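Local coordinates for protein inactive glucansucrase (Lactobacillus reuteri, PDB 5JBD) that is an inactive member of glycoside hydrolase family 70, built around a TIM-barrel core and carrying a bound calcium ion, at residues Leu468-Glu471 with Gln477-Ser480; Ala782-Phe787 with Ala854-Asn859; Tyr181-Ser186 with Leu402-His407; Val250-Asn255 with Leu293-Gln298. One frame throughout, in Å; residues are numbered along the deposited sequence.

How the contacts relate
The four contacts are spread over the chain and none touches another. Contacts 1, 3 and 4 involve barrel surroundings: contact 1 follows strand 460-464, contact 3 uses the helix after strand 385-388, and contact 4 pairs helix 249-263, earlier than strand 279-282, with helix 291-304 after it. Contact 2 belongs instead to the edge of a separate antiparallel sheet. Contacts 1 and 3 have the nearest centres, about 26 Å apart, while those of contacts 1 and 2 are about 53 Å apart. In sequence, contact 4 is nested within the loop closed by contact 3. The calcium ion, held by Glu237, Asp243, Asn287 and Asn751, lies about 12 Å from the side chain of Gln252 in contact 4.

Contact 1. Residues Leu468-Glu471 with Gln477-Ser480; sequences LYNE and QEKS
Tyr469 and Lys479 form an isolated antiparallel bridge within the loop that follows barrel strand 460-464 and helix 465-468 and runs on to helix 483-496. They are a non-hydrogen-bonded pair, with CA of Tyr469 4.2 Å from CA of Lys479, and the bonds fall on their neighbours. Ser480 N donates to Leu468 O at 2.8 Å; the N-H points almost straight at the oxygen, but from above the carbonyl plane. On the other flank, Asn470 N reaches Glu478 O, also at 2.8 Å. A water extends this flank, accepting from Glu478 N at 3.1 Å and donating to Asn470 O at 2.9 Å.

The side chains add a further link. Asn470 ND2 donates to Glu478 OE1 over 3.1 Å, with an N-H...O angle of 172°. The carboxylate oxygen lies in the amide plane of Asn470 and is met on its anti side, while the two flat groups stand nearly perpendicular, 89° apart. Tyr469 turns an edge of its ring to Glu478 O, which also lies 3.2 Å from Tyr469 CA in a CA-H...O contact. Beyond this, CE1 of Tyr469 passes 4.1 Å from CG of Lys479, whose amino end makes a cation-pi contact with Tyr483.

Glu478 O thus accepts from Asn470 N and also has the CH of Tyr469 beside it, and OE1 is shared between Asn470 and a glycerol, probably from the crystallisation liquor. Ser480 is held twice, by its backbone N on Leu468 and by its OG on Tyr482 N, just ahead of helix 483-496.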
loop_
_atom_site.group_PDB
_atom_site.type_symbol
_atom_site.label_atom_id
_atom_site.label_comp_id
_atom_site.label_asym_id
_atom_site.label_seq_id
_atom_site.Cartn_x
_atom_site.Cartn_y
_atom_site.Cartn_z
ATOM N N LEU A 468 -4.200 15.504 13.063
ATOM C CA LEU A 468 -3.514 16.436 13.981
ATOM C C LEU A 468 -2.740 17.543 13.261
ATOM O O LEU A 468 -2.603 18.630 13.807
ATOM C CB LEU A 468 -2.558 15.684 14.910
ATOM C CG LEU A 468 -3.158 14.626 15.852
ATOM C CD1 LEU A 468 -2.091 14.100 16.803
ATOM C CD2 LEU A 468 -4.325 15.183 16.642
ATOM N N TYR A 469 -2.248 17.279 12.050
ATOM C CA TYR A 469 -1.403 18.228 11.317
ATOM C C TYR A 469 -1.862 18.342 9.870
ATOM O O TYR A 469 -2.401 17.373 9.307
ATOM C CB TYR A 469 0.073 17.780 11.377
ATOM C CG TYR A 469 0.597 17.753 12.800
ATOM C CD1 TYR A 469 1.102 18.919 13.403
ATOM C CD2 TYR A 469 0.541 16.580 13.565
ATOM C CE1 TYR A 469 1.546 18.909 14.727
ATOM C CE2 TYR A 469 0.986 16.559 14.882
ATOM C CZ TYR A 469 1.480 17.709 15.466
ATOM O OH TYR A 469 1.914 17.683 16.776
ATOM N N ASN A 470 -1.640 19.520 9.272
ATOM C CA ASN A 470 -1.857 19.701 7.833
ATOM C C ASN A 470 -0.812 18.888 7.091
ATOM O O ASN A 470 0.376 19.213 7.101
ATOM C CB ASN A 470 -1.791 21.177 7.438
ATOM C CG ASN A 470 -2.947 21.987 7.998
ATOM O OD1 ASN A 470 -3.989 21.443 8.376
ATOM N ND2 ASN A 470 -2.775 23.311 8.033
ATOM N N GLU A 471 -1.264 17.807 6.465
ATOM C CA GLU A 471 -0.378 16.704 6.092
ATOM C C GLU A 471 0.461 16.940 4.835
ATOM O O GLU A 471 1.398 16.179 4.601
ATOM C CB GLU A 471 -1.176 15.400 5.986
ATOM C CG GLU A 471 -2.142 15.303 4.809
ATOM C CD GLU A 471 -3.244 14.272 5.083
ATOM O OE1 GLU A 471 -4.195 14.600 5.806
ATOM O OE2 GLU A 471 -3.138 13.132 4.597
ATOM N N GLN A 477 4.821 20.921 10.964
ATOM C CA GLN A 477 4.919 22.405 10.976
ATOM C C GLN A 477 3.587 23.137 11.184
ATOM O O GLN A 477 3.595 24.242 11.721
ATOM C CB GLN A 477 5.551 22.953 9.685
ATOM C CG GLN A 477 6.982 22.517 9.404
ATOM C CD GLN A 477 7.894 22.501 10.616
ATOM O OE1 GLN A 477 8.309 23.549 11.120
ATOM N NE2 GLN A 477 8.214 21.294 11.090
ATOM N N GLU A 478 2.467 22.546 10.749
ATOM C CA GLU A 478 1.141 23.188 10.831
ATOM C C GLU A 478 0.133 22.258 11.499
ATOM O O GLU A 478 -0.136 21.167 10.990
ATOM C CB GLU A 478 0.620 23.528 9.432
ATOM C CG GLU A 478 1.387 24.628 8.714
ATOM C CD GLU A 478 0.911 24.864 7.282
ATOM O OE1 GLU A 478 -0.133 24.317 6.861
ATOM O OE2 GLU A 478 1.594 25.614 6.555
ATOM N N LYS A 479 -0.432 22.694 12.617
ATOM C CA LYS A 479 -1.510 21.950 13.251
ATOM C C LYS A 479 -2.794 22.028 12.420
ATOM O O LYS A 479 -3.115 23.072 11.823
ATOM C CB LYS A 479 -1.784 22.478 14.659
ATOM C CG LYS A 479 -0.653 22.260 15.643
ATOM C CD LYS A 479 -0.972 22.986 16.939
ATOM C CE LYS A 479 0.064 22.701 18.010
ATOM N NZ LYS A 479 -0.317 23.398 19.270
ATOM N N SER A 480 -3.541 20.927 12.414
ATOM C CA SER A 480 -4.858 20.876 11.778
ATOM C C SER A 480 -5.862 21.662 12.614
ATOM O O SER A 480 -5.691 21.853 13.819
ATOM C CB SER A 480 -5.336 19.419 11.647
ATOM O OG SER A 480 -6.734 19.345 11.395
HETATM O O HOH W 1 2.364 19.959 9.064
#

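Contact 2. Residues Ala782-Phe787 with Ala854-Asn859; sequences ANQIYF and AVKLAN. With SO4 (sulfate ion), chain F.
Ala854 packs its methyl group against the ring of Phe787, with CB 3.7 Å from CZ of Phe787 and its CA 3.5 Å from CE2 of the same ring. Phe787 reaches it by keeping CG beside its backbone N (chi1 -59°), which swings the ring across from the strand. The methyl of Ala854 also lies near Ile785, 4.4 Å from CG2. At the backbone, a water joins the two segments: it donates to Ile785 O at 2.9 Å and accepts from Ala854 N at 3.0 Å, bridging the two backbones.

The polar end of the contact depends on two differently shaped side chains. Lys856 is extended from CG to NZ, whereas Gln784 bends at chi2 (-57°), and the two cross at about a right angle. NZ of Lys856 gives only a weak hydrogen bond to OE1 of Gln784, 3.4 Å long. The other end of that amide is tied down within its own segment, NE2 donating to Ala782 O at 3.2 Å. Farther along, Ala858 N binds a sulfate oxygen, and Thr879 N is hydrogen-bonded to the same ion, which probably came from the crystallisation liquor.

Strand 784-791 is an outermost strand of a six-stranded antiparallel sheet, and where it begins, Asn783 and Gln784 both oppose Val764 of strand 758-767 in a G1 beta bulge.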
loop_
_atom_site.group_PDB
_atom_site.type_symbol
_atom_site.label_atom_id
_atom_site.label_comp_id
_atom_site.label_asym_id
_atom_site.label_seq_id
_atom_site.Cartn_x
_atom_site.Cartn_y
_atom_site.Cartn_z
ATOM N N ALA A 782 -3.331 -15.552 -23.594
ATOM C CA ALA A 782 -2.868 -16.595 -22.676
ATOM C C ALA A 782 -1.558 -17.189 -23.165
ATOM O O ALA A 782 -1.345 -17.322 -24.378
ATOM C CB ALA A 782 -3.915 -17.699 -22.552
ATOM N N ASN A 783 -0.693 -17.550 -22.221
ATOM C CA ASN A 783 0.550 -18.264 -22.525
ATOM C C ASN A 783 1.431 -17.508 -23.532
ATOM O O ASN A 783 1.981 -18.103 -24.463
ATOM C CB ASN A 783 0.240 -19.698 -23.009
ATOM C CG ASN A 783 -0.581 -20.491 -21.996
ATOM O OD1 ASN A 783 -1.733 -20.863 -22.259
ATOM N ND2 ASN A 783 -0.001 -20.740 -20.836
ATOM N N GLN A 784 1.545 -16.193 -23.334
ATOM C CA GLN A 784 2.328 -15.320 -24.205
ATOM C C GLN A 784 3.595 -14.895 -23.504
ATOM O O GLN A 784 3.559 -14.522 -22.330
ATOM C CB GLN A 784 1.544 -14.056 -24.570
ATOM C CG GLN A 784 0.326 -14.275 -25.449
ATOM C CD GLN A 784 0.650 -14.965 -26.753
ATOM O OE1 GLN A 784 1.562 -14.568 -27.474
ATOM N NE2 GLN A 784 -0.108 -16.011 -27.065
ATOM N N ILE A 785 4.708 -14.910 -24.230
ATOM C CA ILE A 785 5.962 -14.404 -23.687
ATOM C C ILE A 785 5.890 -12.875 -23.605
ATOM O O ILE A 785 5.558 -12.217 -24.584
ATOM C CB ILE A 785 7.190 -14.916 -24.484
ATOM C CG1 ILE A 785 7.267 -16.443 -24.336
ATOM C CG2 ILE A 785 8.458 -14.241 -23.974
ATOM C CD1 ILE A 785 8.479 -17.115 -24.913
ATOM N N TYR A 786 6.247 -12.350 -22.433
ATOM C CA TYR A 786 6.105 -10.944 -22.061
ATOM C C TYR A 786 7.370 -10.540 -21.311
ATOM O O TYR A 786 7.860 -11.298 -20.459
ATOM C CB TYR A 786 4.884 -10.841 -21.123
ATOM C CG TYR A 786 4.470 -9.461 -20.607
ATOM C CD1 TYR A 786 4.063 -8.452 -21.479
ATOM C CD2 TYR A 786 4.415 -9.189 -19.230
ATOM C CE1 TYR A 786 3.648 -7.206 -21.000
ATOM C CE2 TYR A 786 3.998 -7.947 -18.741
ATOM C CZ TYR A 786 3.607 -6.957 -19.621
ATOM O OH TYR A 786 3.197 -5.716 -19.150
ATOM N N PHE A 787 7.906 -9.359 -21.619
ATOM C CA PHE A 787 9.182 -8.927 -21.049
ATOM C C PHE A 787 8.994 -8.049 -19.809
ATOM O O PHE A 787 9.371 -6.878 -19.777
ATOM C CB PHE A 787 10.033 -8.223 -22.118
ATOM C CG PHE A 787 10.334 -9.072 -23.327
ATOM C CD1 PHE A 787 10.799 -10.383 -23.192
ATOM C CD2 PHE A 787 10.206 -8.551 -24.606
ATOM C CE1 PHE A 787 11.096 -11.157 -24.307
ATOM C CE2 PHE A 787 10.514 -9.315 -25.725
ATOM C CZ PHE A 787 10.959 -10.622 -25.574
ATOM N N ALA A 854 7.865 -9.276 -28.081
ATOM C CA ALA A 854 8.616 -10.498 -28.394
ATOM C C ALA A 854 8.579 -10.822 -29.883
ATOM O O ALA A 854 7.500 -10.961 -30.461
ATOM C CB ALA A 854 8.075 -11.667 -27.582
ATOM N N VAL A 855 9.765 -10.950 -30.496
ATOM C CA VAL A 855 9.868 -11.143 -31.937
ATOM C C VAL A 855 9.502 -12.575 -32.311
ATOM O O VAL A 855 10.071 -13.532 -31.787
ATOM C CB VAL A 855 11.286 -10.808 -32.462
ATOM C CG1 VAL A 855 11.419 -11.125 -33.952
ATOM C CG2 VAL A 855 11.619 -9.342 -32.205
ATOM N N LYS A 856 8.534 -12.691 -33.212
ATOM C CA LYS A 856 8.190 -13.943 -33.852
ATOM C C LYS A 856 8.563 -13.832 -35.317
ATOM O O LYS A 856 8.432 -12.759 -35.916
ATOM C CB LYS A 856 6.692 -14.222 -33.713
ATOM C CG LYS A 856 6.255 -14.440 -32.278
ATOM C CD LYS A 856 4.768 -14.734 -32.149
ATOM C CE LYS A 856 4.436 -15.118 -30.715
ATOM N NZ LYS A 856 2.983 -15.283 -30.430
ATOM N N LEU A 857 9.034 -14.935 -35.889
ATOM C CA LEU A 857 9.317 -15.005 -37.323
ATOM C C LEU A 857 7.983 -15.071 -38.077
ATOM O O LEU A 857 6.927 -15.232 -37.463
ATOM C CB LEU A 857 10.207 -16.219 -37.664
ATOM C CG LEU A 857 11.707 -16.266 -37.327
ATOM C CD1 LEU A 857 12.504 -15.691 -38.473
ATOM C CD2 LEU A 857 12.117 -15.605 -36.012
ATOM N N ALA A 858 8.026 -14.934 -39.401
ATOM C CA ALA A 858 6.806 -14.939 -40.227
ATOM C C ALA A 858 5.961 -16.212 -40.041
ATOM O O ALA A 858 4.729 -16.138 -40.059
ATOM C CB ALA A 858 7.147 -14.727 -41.699
ATOM N N ASN A 859 6.623 -17.353 -39.819
ATOM C CA ASN A 859 5.939 -18.633 -39.532
ATOM C C ASN A 859 5.406 -18.817 -38.095
ATOM O O ASN A 859 4.906 -19.886 -37.763
ATOM C CB ASN A 859 6.861 -19.814 -39.889
ATOM C CG ASN A 859 8.027 -19.984 -38.917
ATOM O OD1 ASN A 859 8.133 -19.296 -37.900
ATOM N ND2 ASN A 859 8.912 -20.909 -39.238
HETATM S S SO4 F . 11.329 -13.782 -41.351
HETATM O O1 SO4 F . 10.872 -13.121 -42.596
HETATM O O2 SO4 F . 12.485 -14.666 -41.622
HETATM O O3 SO4 F . 10.228 -14.605 -40.810
HETATM O O4 SO4 F . 11.728 -12.757 -40.365
HETATM O O HOH W 2 5.925 -9.658 -25.804
#

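Contact 3. Residues Tyr181-Ser186 with Leu402-His407; sequences YRPDKS and LIIKDH
With CG1 beside its backbone N (chi1 -68°) and CD1 carried on in a nearly extended chain (chi2 158°), Ile404 sends its longer branch off the helix and against Pro183. CD1 ends 3.8 Å from CB of Pro183, and CG1 follows at 3.9 Å from that same carbon. The shorter branch comes only to the corner of the ring, CG2 lying 4.2 Å from CG of Pro183. The isoleucine and the proline ring run alongside each other, pointing opposite ways, and the tip of the isoleucine continues along the backbone as far as N of Lys185, 4.0 Å from CD1.

Helix 392-406 follows strand 385-388 of the parallel barrel, and Ile404 stands in its last turn; residues 181-186 form a loop laid over it at the surface. Polar bonds from earlier turns of the helix hold the same loop, Asn400 donating to Lys185 O and Lys396 to Ser186 O.

Past the proline the loop folds on itself in an Asx turn. Asp184 OD1 accepts from Ser186 N at 2.9 Å on its anti lone pair, and from Ser186 OG at 3.0 Å, the hydroxyl approaching from above the carboxylate plane.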
loop_
_atom_site.group_PDB
_atom_site.type_symbol
_atom_site.label_atom_id
_atom_site.label_comp_id
_atom_site.label_asym_id
_atom_site.label_seq_id
_atom_site.Cartn_x
_atom_site.Cartn_y
_atom_site.Cartn_z
ATOM N N TYR A 181 -15.779 4.104 -19.187
ATOM C CA TYR A 181 -15.081 3.668 -17.980
ATOM C C TYR A 181 -15.111 4.770 -16.929
ATOM O O TYR A 181 -14.927 5.943 -17.242
ATOM C CB TYR A 181 -13.633 3.279 -18.298
ATOM C CG TYR A 181 -12.789 2.922 -17.079
ATOM C CD1 TYR A 181 -12.871 1.657 -16.482
ATOM C CD2 TYR A 181 -11.894 3.851 -16.536
ATOM C CE1 TYR A 181 -12.087 1.336 -15.370
ATOM C CE2 TYR A 181 -11.108 3.546 -15.426
ATOM C CZ TYR A 181 -11.203 2.292 -14.842
ATOM O OH TYR A 181 -10.414 2.003 -13.738
ATOM N N ARG A 182 -15.360 4.358 -15.692
ATOM C CA ARG A 182 -15.418 5.237 -14.536
ATOM C C ARG A 182 -14.172 4.950 -13.706
ATOM O O ARG A 182 -13.985 3.822 -13.255
ATOM C CB ARG A 182 -16.679 4.946 -13.707
ATOM C CG ARG A 182 -17.974 4.947 -14.511
ATOM C CD ARG A 182 -19.157 4.496 -13.652
ATOM N NE ARG A 182 -19.477 5.437 -12.565
ATOM C CZ ARG A 182 -20.179 6.565 -12.727
ATOM N NH1 ARG A 182 -20.648 6.923 -13.929
ATOM N NH2 ARG A 182 -20.417 7.355 -11.678
ATOM N N PRO A 183 -13.305 5.953 -13.516
ATOM C CA PRO A 183 -12.097 5.752 -12.702
ATOM C C PRO A 183 -12.364 5.375 -11.240
ATOM O O PRO A 183 -13.319 5.853 -10.637
ATOM C CB PRO A 183 -11.399 7.115 -12.755
ATOM C CG PRO A 183 -11.969 7.809 -13.946
ATOM C CD PRO A 183 -13.350 7.287 -14.148
ATOM N N ASP A 184 -11.522 4.514 -10.682
ATOM C CA ASP A 184 -11.669 4.098 -9.291
ATOM C C ASP A 184 -10.837 5.017 -8.402
ATOM O O ASP A 184 -9.649 5.205 -8.634
ATOM C CB ASP A 184 -11.231 2.632 -9.111
ATOM C CG ASP A 184 -11.678 2.049 -7.773
ATOM O OD1 ASP A 184 -11.199 2.511 -6.720
ATOM O OD2 ASP A 184 -12.493 1.118 -7.780
ATOM N N LYS A 185 -11.465 5.549 -7.360
ATOM C CA LYS A 185 -10.799 6.430 -6.395
ATOM C C LYS A 185 -9.601 5.828 -5.626
ATOM O O LYS A 185 -8.850 6.566 -4.981
ATOM C CB LYS A 185 -11.831 6.948 -5.384
ATOM C CG LYS A 185 -12.398 5.882 -4.444
ATOM C CD LYS A 185 -13.421 6.521 -3.500
ATOM C CE LYS A 185 -14.002 5.587 -2.443
ATOM N NZ LYS A 185 -15.403 5.921 -2.035
ATOM N N SER A 186 -9.463 4.501 -5.627
ATOM C CA SER A 186 -8.305 3.841 -5.013
ATOM C C SER A 186 -6.984 4.236 -5.681
ATOM O O SER A 186 -5.921 4.180 -5.049
ATOM C CB SER A 186 -8.455 2.319 -5.071
ATOM O OG SER A 186 -8.313 1.831 -6.403
ATOM N N LEU A 402 -11.971 13.737 -5.539
ATOM C CA LEU A 402 -11.918 15.152 -5.905
ATOM C C LEU A 402 -11.162 15.377 -7.228
ATOM O O LEU A 402 -11.610 16.167 -8.057
ATOM C CB LEU A 402 -11.314 15.957 -4.748
ATOM C CG LEU A 402 -11.409 17.482 -4.645
ATOM C CD1 LEU A 402 -12.766 18.025 -5.066
ATOM C CD2 LEU A 402 -11.083 17.901 -3.214
ATOM N N ILE A 403 -10.059 14.657 -7.448
ATOM C CA ILE A 403 -9.319 14.724 -8.723
ATOM C C ILE A 403 -10.214 14.285 -9.888
ATOM O O ILE A 403 -10.284 14.964 -10.921
ATOM C CB ILE A 403 -8.018 13.873 -8.699
ATOM C CG1 ILE A 403 -6.968 14.517 -7.784
ATOM C CG2 ILE A 403 -7.427 13.713 -10.098
ATOM C CD1 ILE A 403 -5.750 13.646 -7.513
ATOM N N ILE A 404 -10.883 13.151 -9.717
ATOM C CA ILE A 404 -11.753 12.593 -10.755
ATOM C C ILE A 404 -12.890 13.563 -11.072
ATOM O O ILE A 404 -13.188 13.800 -12.246
ATOM C CB ILE A 404 -12.313 11.196 -10.362
ATOM C CG1 ILE A 404 -11.176 10.153 -10.320
ATOM C CG2 ILE A 404 -13.399 10.725 -11.348
ATOM C CD1 ILE A 404 -11.497 8.942 -9.465
ATOM N N LYS A 405 -13.492 14.139 -10.038
ATOM C CA LYS A 405 -14.555 15.130 -10.218
ATOM C C LYS A 405 -14.060 16.391 -10.939
ATOM O O LYS A 405 -14.732 16.899 -11.843
ATOM C CB LYS A 405 -15.185 15.524 -8.879
ATOM C CG LYS A 405 -16.254 16.601 -9.018
ATOM C CD LYS A 405 -17.190 16.696 -7.825
ATOM C CE LYS A 405 -18.441 17.490 -8.188
ATOM N NZ LYS A 405 -18.829 18.430 -7.104
ATOM N N ASP A 406 -12.906 16.898 -10.515
ATOM C CA ASP A 406 -12.308 18.103 -11.113
ATOM C C ASP A 406 -11.872 17.930 -12.564
ATOM O O ASP A 406 -11.735 18.921 -13.269
ATOM C CB ASP A 406 -11.074 18.552 -10.312
ATOM C CG ASP A 406 -11.413 19.112 -8.947
ATOM O OD1 ASP A 406 -12.560 19.523 -8.712
ATOM O OD2 ASP A 406 -10.492 19.156 -8.105
ATOM N N HIS A 407 -11.603 16.696 -12.997
ATOM C CA HIS A 407 -11.035 16.445 -14.318
ATOM C C HIS A 407 -11.662 15.242 -15.014
ATOM O O HIS A 407 -10.968 14.281 -15.407
ATOM C CB HIS A 407 -9.521 16.280 -14.182
ATOM C CG HIS A 407 -8.829 17.500 -13.667
ATOM N ND1 HIS A 407 -8.444 17.634 -12.349
ATOM C CD2 HIS A 407 -8.467 18.647 -14.285
ATOM C CE1 HIS A 407 -7.866 18.809 -12.182
ATOM N NE2 HIS A 407 -7.868 19.443 -13.341
#

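Contact 4. Residues Val250-Asn255 with Leu293-Gln298; sequences VVQAEN and LDQMGQ
Gln295 NE2 donates to Gln252 OE1 over 2.9 Å, joining two buried glutamines across a pair of barrel helices. Helix 249-263 comes earlier than strand 279-282 of the TIM barrel and helix 291-304 follows it, so the bond ties together helices on either side of that strand in the sequence. Their backbones stay well apart here: the nearest CA atoms, those of Gln252 and Gln295, are 8.0 Å from each other, and these two long side chains reach across.

Both have CG beside their own backbone N and run extended from there, yet they meet at about a right angle, with amide planes 69° apart. The oxygen lies close to the plane of the donating amide, and the N-H is fairly straight at 161°. Seen from the acceptor, however, the donor sits above the carbonyl plane of Gln252, away from any lone-pair direction. Crossing in this way lays OE1 of Gln295 over the aliphatic part of Gln252, 3.5 Å from CB and 3.6 Å from CG.

The other end of the Gln252 amide is occupied as well, since NE2 donates to Asn246 O and to the carboxylate of Asp291. With both ends engaged, the amide of Gln252 is fixed in its rotation. Loop residues Ala820 and Pro827 touch Gln295, as does Leu256 from the facing helix. A water links the backbone of one helix to the side chain of the other, 2.7 Å from Gln252 O and 2.7 Å from Gln295 OE1, placed to donate to each, although other acceptors nearby compete for its two protons.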
loop_
_atom_site.group_PDB
_atom_site.type_symbol
_atom_site.label_atom_id
_atom_site.label_comp_id
_atom_site.label_asym_id
_atom_site.label_seq_id
_atom_site.Cartn_x
_atom_site.Cartn_y
_atom_site.Cartn_z
ATOM N N VAL A 250 10.600 -21.112 0.149
ATOM C CA VAL A 250 11.819 -20.275 0.188
ATOM C C VAL A 250 11.471 -18.814 0.496
ATOM O O VAL A 250 12.157 -18.157 1.290
ATOM C CB VAL A 250 12.676 -20.406 -1.108
ATOM C CG1 VAL A 250 13.888 -19.482 -1.055
ATOM C CG2 VAL A 250 13.137 -21.854 -1.317
ATOM N N VAL A 251 10.402 -18.312 -0.113
ATOM C CA VAL A 251 9.913 -16.970 0.183
ATOM C C VAL A 251 9.457 -16.886 1.650
ATOM O O VAL A 251 9.710 -15.877 2.335
ATOM C CB VAL A 251 8.786 -16.543 -0.784
ATOM C CG1 VAL A 251 8.200 -15.184 -0.391
ATOM C CG2 VAL A 251 9.330 -16.468 -2.205
ATOM N N GLN A 252 8.814 -17.940 2.141
ATOM C CA GLN A 252 8.313 -17.937 3.528
ATOM C C GLN A 252 9.481 -17.836 4.507
ATOM O O GLN A 252 9.400 -17.082 5.477
ATOM C CB GLN A 252 7.444 -19.161 3.808
ATOM C CG GLN A 252 6.127 -19.121 3.046
ATOM C CD GLN A 252 5.220 -20.301 3.325
ATOM O OE1 GLN A 252 5.589 -21.258 4.010
ATOM N NE2 GLN A 252 4.007 -20.232 2.795
ATOM N N ALA A 253 10.580 -18.556 4.225
ATOM C CA ALA A 253 11.791 -18.429 5.030
ATOM C C ALA A 253 12.392 -17.022 4.927
ATOM O O ALA A 253 12.811 -16.454 5.937
ATOM C CB ALA A 253 12.816 -19.493 4.642
ATOM N N GLU A 254 12.414 -16.445 3.727
ATOM C CA GLU A 254 12.900 -15.062 3.554
ATOM C C GLU A 254 12.089 -14.013 4.347
ATOM O O GLU A 254 12.667 -13.051 4.868
ATOM C CB GLU A 254 13.024 -14.692 2.055
ATOM C CG GLU A 254 13.310 -13.220 1.716
ATOM C CD GLU A 254 14.558 -12.631 2.364
ATOM O OE1 GLU A 254 15.439 -13.387 2.834
ATOM O OE2 GLU A 254 14.657 -11.379 2.399
ATOM N N ASN A 255 10.776 -14.195 4.467
ATOM C CA ASN A 255 9.957 -13.278 5.298
ATOM C C ASN A 255 10.387 -13.317 6.769
ATOM O O ASN A 255 10.470 -12.262 7.423
ATOM C CB ASN A 255 8.459 -13.592 5.184
ATOM C CG ASN A 255 7.903 -13.307 3.805
ATOM O OD1 ASN A 255 8.372 -12.405 3.089
ATOM N ND2 ASN A 255 6.892 -14.077 3.422
ATOM N N LEU A 293 1.140 -15.113 8.138
ATOM C CA LEU A 293 0.639 -14.591 9.414
ATOM C C LEU A 293 0.878 -15.593 10.546
ATOM O O LEU A 293 1.286 -15.200 11.630
ATOM C CB LEU A 293 -0.838 -14.208 9.303
ATOM C CG LEU A 293 -1.234 -13.286 8.143
ATOM C CD1 LEU A 293 -2.745 -13.140 8.089
ATOM C CD2 LEU A 293 -0.577 -11.924 8.278
ATOM N N ASP A 294 0.655 -16.880 10.288
ATOM C CA ASP A 294 1.012 -17.940 11.242
ATOM C C ASP A 294 2.502 -17.889 11.585
ATOM O O ASP A 294 2.892 -17.949 12.744
ATOM C CB ASP A 294 0.702 -19.331 10.669
ATOM C CG ASP A 294 -0.784 -19.639 10.593
ATOM O OD1 ASP A 294 -1.594 -19.051 11.344
ATOM O OD2 ASP A 294 -1.155 -20.513 9.786
ATOM N N GLN A 295 3.323 -17.776 10.545
ATOM C CA GLN A 295 4.793 -17.842 10.680
ATOM C C GLN A 295 5.364 -16.637 11.403
ATOM O O GLN A 295 6.258 -16.788 12.241
ATOM C CB GLN A 295 5.425 -18.033 9.296
ATOM C CG GLN A 295 5.118 -19.433 8.770
ATOM C CD GLN A 295 5.160 -19.586 7.266
ATOM O OE1 GLN A 295 5.273 -18.609 6.510
ATOM N NE2 GLN A 295 5.018 -20.834 6.820
ATOM N N MET A 296 4.817 -15.460 11.120
ATOM C CA MET A 296 5.186 -14.252 11.860
ATOM C C MET A 296 4.895 -14.425 13.353
ATOM O O MET A 296 5.741 -14.124 14.184
ATOM C CB MET A 296 4.442 -13.032 11.322
ATOM C CG MET A 296 4.751 -11.728 12.049
ATOM S SD MET A 296 3.771 -10.331 11.506
ATOM C CE MET A 296 4.687 -9.890 10.028
ATOM N N GLY A 297 3.692 -14.885 13.685
ATOM C CA GLY A 297 3.337 -15.145 15.079
ATOM C C GLY A 297 4.248 -16.170 15.734
ATOM O O GLY A 297 4.669 -15.997 16.882
ATOM N N GLN A 298 4.585 -17.222 14.993
ATOM C CA GLN A 298 5.487 -18.270 15.509
ATOM C C GLN A 298 6.867 -17.707 15.850
ATOM O O GLN A 298 7.409 -18.008 16.919
ATOM C CB GLN A 298 5.608 -19.412 14.512
ATOM C CG GLN A 298 6.336 -20.630 15.060
ATOM C CD GLN A 298 6.581 -21.693 14.008
ATOM O OE1 GLN A 298 6.040 -21.624 12.894
ATOM N NE2 GLN A 298 7.404 -22.694 14.358
HETATM O O HOH W 3 6.855 -16.416 6.257
#